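Local coordinates for protein glycoside Hydrolase Family 43_12 (Metagenome, PDB 7JVH) that probably hydrolyses glycosidic bonds in plant cell-wall polysaccharides such as xylan or arabinoxylan, at residues 55-58 with 59-63; 155-158 with 159-163; 341-345 with 346-350; 361-364 with 365-369. All coordinates share one frame; numbering follows the deposited sequence.

Contact 1: residues 55-58 with 59-63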
loop_
_atom_site.group_PDB
_atom_site.type_symbol
_atom_site.label_atom_id
_atom_site.label_comp_id
_atom_site.label_asym_id
_atom_site.label_seq_id
_atom_site.Cartn_x
_atom_site.Cartn_y
_atom_site.Cartn_z
ATOM N N PRO A 55 -13.562 -1.950 0.537
ATOM C CA PRO A 55 -12.341 -2.496 -0.068
ATOM C C PRO A 55 -11.937 -3.922 0.302
ATOM O O PRO A 55 -12.011 -4.318 1.466
ATOM C CB PRO A 55 -11.267 -1.542 0.453
ATOM C CG PRO A 55 -11.779 -1.066 1.764
ATOM C CD PRO A 55 -13.267 -0.934 1.561
ATOM N N ILE A 56 -11.467 -4.667 -0.692
ATOM C CA ILE A 56 -11.054 -6.083 -0.501
ATOM C C ILE A 56 -9.704 -6.137 0.200
ATOM O O ILE A 56 -9.394 -7.177 0.748
ATOM C CB ILE A 56 -11.047 -6.841 -1.835
ATOM C CG1 ILE A 56 -9.945 -6.343 -2.767
ATOM C CG2 ILE A 56 -12.414 -6.751 -2.482
ATOM C CD1 ILE A 56 -10.320 -6.408 -4.221
ATOM N N LEU A 57 -8.905 -5.087 0.061
ATOM C CA LEU A 57 -7.653 -4.946 0.808
ATOM C C LEU A 57 -7.749 -3.666 1.606
ATOM O O LEU A 57 -7.756 -2.585 1.059
ATOM C CB LEU A 57 -6.442 -4.908 -0.111
ATOM C CG LEU A 57 -6.213 -6.045 -1.096
ATOM C CD1 LEU A 57 -5.033 -5.721 -2.002
ATOM C CD2 LEU A 57 -5.972 -7.354 -0.374
ATOM N N GLN A 58 -7.859 -3.815 2.922
ATOM C CA GLN A 58 -7.961 -2.721 3.864
ATOM C C GLN A 58 -6.554 -2.262 4.190
ATOM O O GLN A 58 -5.620 -3.066 4.197
ATOM C CB GLN A 58 -8.671 -3.195 5.138
ATOM C CG GLN A 58 -10.094 -3.675 4.930
ATOM C CD GLN A 58 -10.622 -4.498 6.088
ATOM O OE1 GLN A 58 -10.084 -5.552 6.402
ATOM N NE2 GLN A 58 -11.690 -4.014 6.728
ATOM N N GLY A 59 -6.416 -0.970 4.491
ATOM C CA GLY A 59 -5.126 -0.355 4.776
ATOM C C GLY A 59 -4.374 0.010 3.498
ATOM O O GLY A 59 -4.898 -0.174 2.388
ATOM N N CYS A 60 -3.145 0.503 3.659
ATOM C CA CYS A 60 -2.343 0.997 2.544
ATOM C C CYS A 60 -2.043 -0.093 1.512
ATOM O O CYS A 60 -1.112 -0.899 1.676
ATOM C CB CYS A 60 -1.039 1.630 3.011
ATOM S SG CYS A 60 -0.195 2.570 1.707
ATOM N N TYR A 61 -2.875 -0.111 0.459
ATOM C CA TYR A 61 -2.693 -0.966 -0.703
ATOM C C TYR A 61 -3.147 -0.165 -1.917
ATOM O O TYR A 61 -4.207 -0.433 -2.478
ATOM C CB TYR A 61 -3.486 -2.259 -0.575
ATOM C CG TYR A 61 -2.936 -3.171 0.493
ATOM C CD1 TYR A 61 -1.891 -4.042 0.218
ATOM C CD2 TYR A 61 -3.441 -3.140 1.784
ATOM C CE1 TYR A 61 -1.387 -4.879 1.198
ATOM C CE2 TYR A 61 -2.941 -3.986 2.772
ATOM C CZ TYR A 61 -1.921 -4.856 2.472
ATOM O OH TYR A 61 -1.405 -5.701 3.433
ATOM N N PRO A 62 -2.381 0.877 -2.317
ATOM C CA PRO A 62 -2.789 1.774 -3.395
ATOM C C PRO A 62 -2.456 1.250 -4.792
ATOM O O PRO A 62 -1.813 0.201 -4.954
ATOM C CB PRO A 62 -1.994 3.055 -3.084
ATOM C CG PRO A 62 -1.278 2.796 -1.770
ATOM C CD PRO A 62 -1.124 1.318 -1.700
ATOM N N ASP A 63 -2.932 1.991 -5.794
ATOM C CA ASP A 63 -2.602 1.757 -7.194
ATOM C C ASP A 63 -2.701 0.272 -7.541
ATOM O O ASP A 63 -1.713 -0.362 -7.893
ATOM C CB ASP A 63 -1.185 2.286 -7.482
ATOM C CG ASP A 63 -1.000 3.727 -7.057
ATOM O OD1 ASP A 63 -1.818 4.595 -7.460
ATOM O OD2 ASP A 63 -0.025 3.991 -6.315
#

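Contact 2: residues 155-158 with 159-163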
loop_
_atom_site.group_PDB
_atom_site.type_symbol
_atom_site.label_atom_id
_atom_site.label_comp_id
_atom_site.label_asym_id
_atom_site.label_seq_id
_atom_site.Cartn_x
_atom_site.Cartn_y
_atom_site.Cartn_z
ATOM N N LYS A 155 8.402 -16.670 -14.710
ATOM C CA LYS A 155 7.527 -17.705 -15.256
ATOM C C LYS A 155 6.442 -18.183 -14.272
ATOM O O LYS A 155 5.458 -18.783 -14.695
ATOM C CB LYS A 155 8.352 -18.907 -15.735
ATOM C CG LYS A 155 9.307 -18.606 -16.882
ATOM C CD LYS A 155 8.578 -18.276 -18.192
ATOM C CE LYS A 155 8.663 -19.386 -19.231
ATOM N NZ LYS A 155 8.499 -18.832 -20.606
ATOM N N ASP A 156 6.636 -17.889 -12.979
ATOM C CA ASP A 156 5.837 -18.424 -11.887
ATOM C C ASP A 156 6.055 -17.560 -10.641
ATOM O O ASP A 156 7.085 -17.667 -9.977
ATOM C CB ASP A 156 6.227 -19.884 -11.639
ATOM C CG ASP A 156 5.490 -20.510 -10.443
ATOM O OD1 ASP A 156 4.512 -19.914 -9.925
ATOM O OD2 ASP A 156 5.899 -21.619 -10.024
ATOM N N PRO A 157 5.092 -16.679 -10.286
ATOM C CA PRO A 157 5.215 -15.824 -9.105
ATOM C C PRO A 157 5.615 -16.518 -7.792
ATOM O O PRO A 157 6.229 -15.880 -6.937
ATOM C CB PRO A 157 3.812 -15.219 -8.977
ATOM C CG PRO A 157 3.291 -15.205 -10.386
ATOM C CD PRO A 157 3.852 -16.433 -11.038
ATOM N N ARG A 158 5.269 -17.801 -7.639
ATOM C CA ARG A 158 5.642 -18.558 -6.445
ATOM C C ARG A 158 7.158 -18.780 -6.295
ATOM O O ARG A 158 7.618 -19.068 -5.203
ATOM C CB ARG A 158 4.905 -19.909 -6.408
ATOM C CG ARG A 158 3.464 -19.831 -5.905
ATOM C CD ARG A 158 3.438 -19.895 -4.370
ATOM N NE ARG A 158 3.777 -21.221 -3.814
ATOM C CZ ARG A 158 4.703 -21.467 -2.873
ATOM N NH1 ARG A 158 5.438 -20.485 -2.352
ATOM N NH2 ARG A 158 4.904 -22.710 -2.455
ATOM N N GLN A 159 7.900 -18.668 -7.402
ATOM C CA GLN A 159 9.361 -18.817 -7.401
ATOM C C GLN A 159 10.125 -17.485 -7.266
ATOM O O GLN A 159 11.349 -17.488 -7.193
ATOM C CB GLN A 159 9.837 -19.528 -8.674
ATOM C CG GLN A 159 9.118 -20.823 -9.014
ATOM C CD GLN A 159 9.214 -21.877 -7.915
ATOM O OE1 GLN A 159 10.174 -21.907 -7.131
ATOM N NE2 GLN A 159 8.214 -22.755 -7.860
ATOM N N GLY A 160 9.391 -16.364 -7.240
ATOM C CA GLY A 160 9.973 -15.036 -7.201
ATOM C C GLY A 160 10.238 -14.462 -8.582
ATOM O O GLY A 160 9.943 -15.092 -9.590
ATOM N N TRP A 161 10.815 -13.257 -8.622
ATOM C CA TRP A 161 11.008 -12.491 -9.850
ATOM C C TRP A 161 12.474 -12.140 -10.095
ATOM O O TRP A 161 13.294 -12.160 -9.178
ATOM C CB TRP A 161 10.181 -11.210 -9.792
ATOM C CG TRP A 161 8.701 -11.412 -9.604
ATOM C CD1 TRP A 161 8.061 -11.822 -8.458
ATOM C CD2 TRP A 161 7.667 -11.133 -10.554
ATOM N NE1 TRP A 161 6.711 -11.855 -8.654
ATOM C CE2 TRP A 161 6.435 -11.428 -9.926
ATOM C CE3 TRP A 161 7.658 -10.687 -11.879
ATOM C CZ2 TRP A 161 5.203 -11.293 -10.586
ATOM C CZ3 TRP A 161 6.433 -10.549 -12.531
ATOM C CH2 TRP A 161 5.226 -10.852 -11.885
ATOM N N SER A 162 12.800 -11.811 -11.347
ATOM C CA SER A 162 14.146 -11.435 -11.756
ATOM C C SER A 162 14.590 -10.131 -11.112
ATOM O O SER A 162 13.811 -9.441 -10.467
ATOM C CB SER A 162 14.207 -11.264 -13.274
ATOM O OG SER A 162 13.507 -10.096 -13.683
ATOM N N ASP A 163 15.867 -9.797 -11.309
ATOM C CA ASP A 163 16.389 -8.476 -10.987
ATOM C C ASP A 163 15.843 -7.479 -12.009
ATOM O O ASP A 163 15.378 -7.874 -13.078
ATOM C CB ASP A 163 17.921 -8.485 -10.954
ATOM C CG ASP A 163 18.476 -9.018 -9.637
ATOM O OD1 ASP A 163 17.758 -9.015 -8.623
ATOM O OD2 ASP A 163 19.638 -9.453 -9.602
#

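Contact 3: residues 341-345 with 346-350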
loop_
_atom_site.group_PDB
_atom_site.type_symbol
_atom_site.label_atom_id
_atom_site.label_comp_id
_atom_site.label_asym_id
_atom_site.label_seq_id
_atom_site.Cartn_x
_atom_site.Cartn_y
_atom_site.Cartn_z
ATOM N N VAL A 341 -17.785 -4.952 -13.547
ATOM C CA VAL A 341 -17.723 -4.059 -14.737
ATOM C C VAL A 341 -18.515 -4.662 -15.897
ATOM O O VAL A 341 -18.204 -5.758 -16.295
ATOM C CB VAL A 341 -16.260 -3.792 -15.136
ATOM C CG1 VAL A 341 -16.155 -3.173 -16.518
ATOM C CG2 VAL A 341 -15.555 -2.924 -14.116
ATOM N N ASP A 342 -19.524 -3.958 -16.396
ATOM C CA ASP A 342 -20.247 -4.428 -17.570
ATOM C C ASP A 342 -19.517 -3.927 -18.821
ATOM O O ASP A 342 -19.348 -2.724 -19.003
ATOM C CB ASP A 342 -21.693 -3.922 -17.560
ATOM C CG ASP A 342 -22.489 -4.364 -18.778
ATOM O OD1 ASP A 342 -21.934 -4.947 -19.725
ATOM O OD2 ASP A 342 -23.700 -4.118 -18.801
ATOM N N TRP A 343 -19.085 -4.871 -19.665
ATOM C CA TRP A 343 -18.451 -4.555 -20.931
ATOM C C TRP A 343 -19.092 -5.323 -22.082
ATOM O O TRP A 343 -18.412 -5.803 -22.967
ATOM C CB TRP A 343 -16.938 -4.817 -20.865
ATOM C CG TRP A 343 -16.146 -3.926 -21.776
ATOM C CD1 TRP A 343 -16.637 -3.151 -22.799
ATOM C CD2 TRP A 343 -14.726 -3.724 -21.766
ATOM N NE1 TRP A 343 -15.609 -2.473 -23.415
ATOM C CE2 TRP A 343 -14.425 -2.807 -22.803
ATOM C CE3 TRP A 343 -13.682 -4.230 -20.995
ATOM C CZ2 TRP A 343 -13.124 -2.389 -23.072
ATOM C CZ3 TRP A 343 -12.382 -3.806 -21.263
ATOM C CH2 TRP A 343 -12.113 -2.912 -22.309
ATOM N N SER A 344 -20.422 -5.394 -22.056
ATOM C CA SER A 344 -21.221 -6.060 -23.080
ATOM C C SER A 344 -21.401 -5.178 -24.327
ATOM O O SER A 344 -21.850 -5.665 -25.359
ATOM C CB SER A 344 -22.591 -6.451 -22.521
ATOM O OG SER A 344 -23.290 -5.314 -22.051
ATOM N N GLY A 345 -21.074 -3.887 -24.200
ATOM C CA GLY A 345 -21.146 -2.912 -25.276
ATOM C C GLY A 345 -19.775 -2.352 -25.623
ATOM O O GLY A 345 -18.746 -2.887 -25.208
ATOM N N THR A 346 -19.770 -1.269 -26.404
ATOM C CA THR A 346 -18.541 -0.583 -26.828
ATOM C C THR A 346 -17.614 -0.235 -25.651
ATOM O O THR A 346 -16.417 -0.479 -25.727
ATOM C CB THR A 346 -18.883 0.713 -27.595
ATOM O OG1 THR A 346 -19.746 0.402 -28.700
ATOM C CG2 THR A 346 -17.625 1.401 -28.103
ATOM N N TRP A 347 -18.185 0.317 -24.572
ATOM C CA TRP A 347 -17.424 0.862 -23.447
ATOM C C TRP A 347 -17.643 0.173 -22.102
ATOM O O TRP A 347 -18.746 -0.274 -21.796
ATOM C CB TRP A 347 -17.790 2.323 -23.236
ATOM C CG TRP A 347 -17.676 3.209 -24.436
ATOM C CD1 TRP A 347 -18.673 3.573 -25.269
ATOM C CD2 TRP A 347 -16.497 3.892 -24.879
ATOM N NE1 TRP A 347 -18.189 4.434 -26.228
ATOM C CE2 TRP A 347 -16.855 4.645 -26.009
ATOM C CE3 TRP A 347 -15.170 3.933 -24.428
ATOM C CZ2 TRP A 347 -15.940 5.426 -26.709
ATOM C CZ3 TRP A 347 -14.255 4.718 -25.124
ATOM C CH2 TRP A 347 -14.646 5.449 -26.252
ATOM N N PRO A 348 -16.609 0.127 -21.232
ATOM C CA PRO A 348 -16.750 -0.440 -19.888
ATOM C C PRO A 348 -17.482 0.492 -18.935
ATOM O O PRO A 348 -17.165 1.679 -18.873
ATOM C CB PRO A 348 -15.295 -0.589 -19.436
ATOM C CG PRO A 348 -14.572 0.493 -20.149
ATOM C CD PRO A 348 -15.246 0.623 -21.497
ATOM N N VAL A 349 -18.450 -0.063 -18.197
ATOM C CA VAL A 349 -19.212 0.639 -17.179
ATOM C C VAL A 349 -18.856 -0.018 -15.856
ATOM O O VAL A 349 -18.983 -1.229 -15.715
ATOM C CB VAL A 349 -20.726 0.458 -17.397
ATOM C CG1 VAL A 349 -21.529 0.933 -16.187
ATOM C CG2 VAL A 349 -21.177 1.162 -18.671
ATOM N N PHE A 350 -18.490 0.818 -14.884
ATOM C CA PHE A 350 -18.225 0.377 -13.492
ATOM C C PHE A 350 -19.590 0.345 -12.819
ATOM O O PHE A 350 -20.163 1.409 -12.675
ATOM C CB PHE A 350 -17.314 1.381 -12.782
ATOM C CG PHE A 350 -15.842 1.112 -12.934
ATOM C CD1 PHE A 350 -15.164 1.505 -14.069
ATOM C CD2 PHE A 350 -15.135 0.448 -11.954
ATOM C CE1 PHE A 350 -13.819 1.236 -14.219
ATOM C CE2 PHE A 350 -13.790 0.178 -12.107
ATOM C CZ PHE A 350 -13.134 0.576 -13.239
HETATM O O HOH W 1 -21.222 -1.879 -21.882
#

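Contact 4: residues 361-364 with 365-369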
loop_
_atom_site.group_PDB
_atom_site.type_symbol
_atom_site.label_atom_id
_atom_site.label_comp_id
_atom_site.label_asym_id
_atom_site.label_seq_id
_atom_site.Cartn_x
_atom_site.Cartn_y
_atom_site.Cartn_z
ATOM N N GLN A 361 -21.043 -5.468 -1.427
ATOM C CA GLN A 361 -21.191 -5.775 -2.861
ATOM C C GLN A 361 -21.627 -7.229 -2.945
ATOM O O GLN A 361 -21.198 -8.010 -2.099
ATOM C CB GLN A 361 -19.835 -5.734 -3.560
ATOM C CG GLN A 361 -19.162 -4.377 -3.527
ATOM C CD GLN A 361 -19.822 -3.492 -4.539
ATOM O OE1 GLN A 361 -20.071 -3.916 -5.650
ATOM N NE2 GLN A 361 -20.132 -2.271 -4.149
ATOM N N LYS A 362 -22.445 -7.573 -3.932
ATOM C CA LYS A 362 -22.820 -8.992 -4.065
ATOM C C LYS A 362 -21.596 -9.707 -4.620
ATOM O O LYS A 362 -20.939 -9.124 -5.449
ATOM C CB LYS A 362 -24.029 -9.098 -4.992
ATOM C CG LYS A 362 -25.026 -7.960 -4.857
ATOM C CD LYS A 362 -26.130 -7.977 -5.883
ATOM C CE LYS A 362 -26.122 -6.782 -6.810
ATOM N NZ LYS A 362 -27.370 -5.993 -6.724
HETATM N N MSE A 363 -21.321 -10.932 -4.179
HETATM C CA MSE A 363 -20.171 -11.710 -4.708
HETATM C C MSE A 363 -20.565 -12.353 -6.043
HETATM O O MSE A 363 -21.734 -12.357 -6.394
HETATM C CB MSE A 363 -19.819 -12.872 -3.773
HETATM C CG MSE A 363 -19.397 -12.499 -2.375
HETATM SE SE MSE A 363 -18.760 -14.023 -1.372
HETATM C CE MSE A 363 -17.369 -14.820 -2.364
ATOM N N PRO A 364 -19.623 -12.892 -6.829
ATOM C CA PRO A 364 -19.981 -13.602 -8.048
ATOM C C PRO A 364 -20.744 -14.894 -7.718
ATOM O O PRO A 364 -20.465 -15.491 -6.719
ATOM C CB PRO A 364 -18.624 -13.955 -8.657
ATOM C CG PRO A 364 -17.685 -12.951 -8.060
ATOM C CD PRO A 364 -18.193 -12.746 -6.655
ATOM N N LYS A 365 -21.651 -15.313 -8.601
ATOM C CA LYS A 365 -22.482 -16.531 -8.413
ATOM C C LYS A 365 -21.618 -17.738 -8.042
ATOM O O LYS A 365 -20.592 -17.957 -8.675
ATOM C CB LYS A 365 -23.300 -16.815 -9.675
ATOM C CG LYS A 365 -24.155 -18.077 -9.646
ATOM C CD LYS A 365 -23.647 -19.189 -10.544
ATOM C CE LYS A 365 -23.440 -20.504 -9.825
ATOM N NZ LYS A 365 -22.371 -21.309 -10.457
ATOM N N GLY A 366 -22.068 -18.497 -7.049
ATOM C CA GLY A 366 -21.399 -19.691 -6.557
ATOM C C GLY A 366 -20.297 -19.466 -5.527
ATOM O O GLY A 366 -19.980 -20.389 -4.782
ATOM N N VAL A 367 -19.698 -18.275 -5.486
ATOM C CA VAL A 367 -18.541 -18.044 -4.568
ATOM C C VAL A 367 -18.988 -17.753 -3.139
ATOM O O VAL A 367 -19.888 -16.950 -2.962
ATOM C CB VAL A 367 -17.604 -16.940 -5.082
ATOM C CG1 VAL A 367 -16.201 -17.133 -4.548
ATOM C CG2 VAL A 367 -17.577 -16.903 -6.592
ATOM N N GLU A 368 -18.329 -18.385 -2.171
ATOM C CA GLU A 368 -18.641 -18.158 -0.739
ATOM C C GLU A 368 -17.507 -17.349 -0.104
ATOM O O GLU A 368 -16.360 -17.503 -0.515
ATOM C CB GLU A 368 -18.912 -19.465 0.005
ATOM C CG GLU A 368 -18.138 -20.646 -0.534
ATOM C CD GLU A 368 -18.572 -22.002 -0.007
ATOM O OE1 GLU A 368 -17.886 -22.527 0.878
ATOM O OE2 GLU A 368 -19.588 -22.525 -0.487
ATOM N N ASN A 369 -17.862 -16.530 0.878
ATOM C CA ASN A 369 -16.933 -15.625 1.586
ATOM C C ASN A 369 -16.079 -16.382 2.602
ATOM O O ASN A 369 -16.593 -16.728 3.653
ATOM C CB ASN A 369 -17.742 -14.520 2.248
ATOM C CG ASN A 369 -16.926 -13.293 2.544
ATOM O OD1 ASN A 369 -15.836 -13.400 3.070
ATOM N ND2 ASN A 369 -17.456 -12.135 2.220
#

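Contact 1: residues 55-58 with 59-63
Leu57 lays its CB and CD1 against the near end of the Tyr61 side chain, four residues on. CB lies 4.0 Å from Tyr61 CG, and CD1 comes 4.1 Å from Tyr61 CB; the two side chains cross at about a right angle. In both residues CG stands beside its own backbone N, anti to the carbonyl carbon (chi1 -55° for Leu57, -69° for Tyr61). The backbone joins in as well: Gln58 O sits at the edge of the tyrosine ring, near its plane, 3.2 Å from Tyr61 CE2. That oxygen also accepts a hydrogen bond from Gln439 NE2. The bend follows a classic beta bulge, in which Ile56 and Leu57 both face Thr336 of strand 335-342, and it belongs to the buried loop leading into strand 65-69 of the five-bladed beta-propeller expected of this family. Gly59, with a positive phi of 82°, turns the chain back, and its N donates to Glu335 OE2. The extended Gln58 side chain has its NE2 hydrogen-bonded to Gly380 O. Tyr61 O accepts from Thr336 OG1, while the Tyr61 side chain touches Pro87 of strand 85-91.

Contact 2: residues 155-158 with 159-163
Asp156 and Gln159 face each other round a short 3-10 turn, gripped firmly through the backbone and only weakly through their ends. Gln159 N donates to Asp156 O at 2.9 Å, with an N-H...O angle of 159°. One step on, Gly160 N reaches Pro157 O at 3.2 Å. A third bond fixes the start of the turn: Asp156 OD1 accepts from Arg158 N at 3.2 Å, which makes an Asx turn. Asp156 can do this because its CG lies anti to the backbone N (chi1 177°), folding the carboxylate forward along the chain. On the buried side Pro157 CG packs 4.4 Å from Trp161 CZ2, and both side chains rest on Phe135 of strand 134-142.

The outer side is looser. Asp156 OD2 takes a weak hydrogen bond from Gln159 NE2, 3.4 Å away, with carboxylate and amide planes 68° apart; Gln159 CG also lies close to OD2, so the contact there is partly van der Waals. Arg158 and Gln159 are exposed, and the bent Arg158 chain carries its guanidinium group clear of Gln159. Were Asp156 an alanine, Arg158 N would probably lose its Asx-turn acceptor and the Gln159 amide would be freer to rotate. The turn connects strand 148-154 to strand 165-166 at the edge of a four-stranded antiparallel sheet. Its chemistry implies that backbone bonds and one carboxylate oxygen define the shape, whereas the solvent-facing amide contributes little restraint.

Contact 3: residues 341-345 with 346-350
A beta hairpin at the outer edge of a four-stranded sheet brings Val341 and Asp342 of strand 335-342 against Phe350 and Val349 of strand 349-350. Asp342 and Val349 form an antiparallel hydrogen-bonded pair: Asp342 N to Val349 O and Val349 N to Asp342 O both measure 2.9 Å. Val341 and Phe350 make the adjoining non-hydrogen-bonded pair, where Val341 CG2 sits over the centre of the phenylalanine ring, 4.0 Å from its centroid, in a CH-pi contact.

Nearer the tip Trp343 carries the contact. With its CG anti to the backbone N (chi1 -151°), the indole reaches across the loop and NE1 donates to Thr346 O at 3.2 Å. The bond is nearly straight (167°) and lies in the indole plane, yet it arrives from above the carbonyl plane. Pro348 covers one face, with CD 4.0 Å from the centroid of the five-membered ring. Replacing Trp343 by a leucine would probably leave Thr346 O without this donor and open a gap beside Pro348.

At the start of the loop Asp342 OD1 accepts both Ser344 N, at 2.8 Å, in an Asx turn, and Ser344 OG. A water bridges Gly345 N and Trp347 O. Outside the hairpin, Lys246 makes a cation-pi contact with Trp343, and Trp280 stacks on Trp347. The chemistry implies a connection shaped by specific side-chain bonds: the indole N-H clasps the far arm, and the doubly engaged carboxylate oxygen fixes the near one.

Contact 4: residues 361-364 with 365-369
The peptide unit joining Glu368 to Asn369 is covered on one face by the end of selenomethionine Met363: CE stands 3.4 Å from Glu368 C, and SE 3.5 Å from Asn369 N, each above the peptide plane. Asn369 CB approaches Met363 SE at 3.8 Å, while Asn369 OD1 is hydrogen-bonded to Thr371 OG1 and ND2 to Glu51 O.

Met363 gets there by leaving the backbone with CG anti to the carbonyl carbon (chi1 -61°) and then bending at the last torsion (chi3 55°), which folds the methyl group toward Val367. There CE meets Val367 CG1 at 3.4 Å, the two side chains crossing at about a right angle, and Val367 O lies at a similar distance from CE. The other branch of the valine turns to the proline: Val367 CG2 packs 3.7 Å from Pro364 CB. Val367 thus offers one methyl to each of two residues of 361-364.

A single backbone hydrogen bond, Val367 N to Pro364 O at 3.1 Å, closes the turn. Beyond the two segments Ile95 touches both Met363 and Pro364, and Phe52 of strand 51-53 lies against Met363 and Asn369. Lys365, at the second position of the turn, is exposed. The bond from Pro364 to Val367 encloses a type II beta turn, with Gly366 at its third position taking the positive phi (84°) that this turn requires, just after strand 360-362, which pairs antiparallel with strand 51-53.

How the contacts relate
From the N terminus the four contacts follow in series, none nesting in or crossing another. Contact 1 bends the loop between strands 51-53 and 65-69, near the centre of the chain. Contact 2 closes the connection from strand 148-154 to strand 165-166, its centre about 23 Å from that of contact 1. Contact 3 is the hairpin ending strand 335-342, and contact 4 the turn after strand 360-362, with centres about 20 Å apart. No two contacts touch. Strand 335-342 relates three of them: contact 1 packs on its start, contact 3 forms its end, and Gln361 of contact 4 meets Leu339 and Pro340. Through Arg437 and Gln439, contact 1 also reaches the C-terminal concanavalin A-like region.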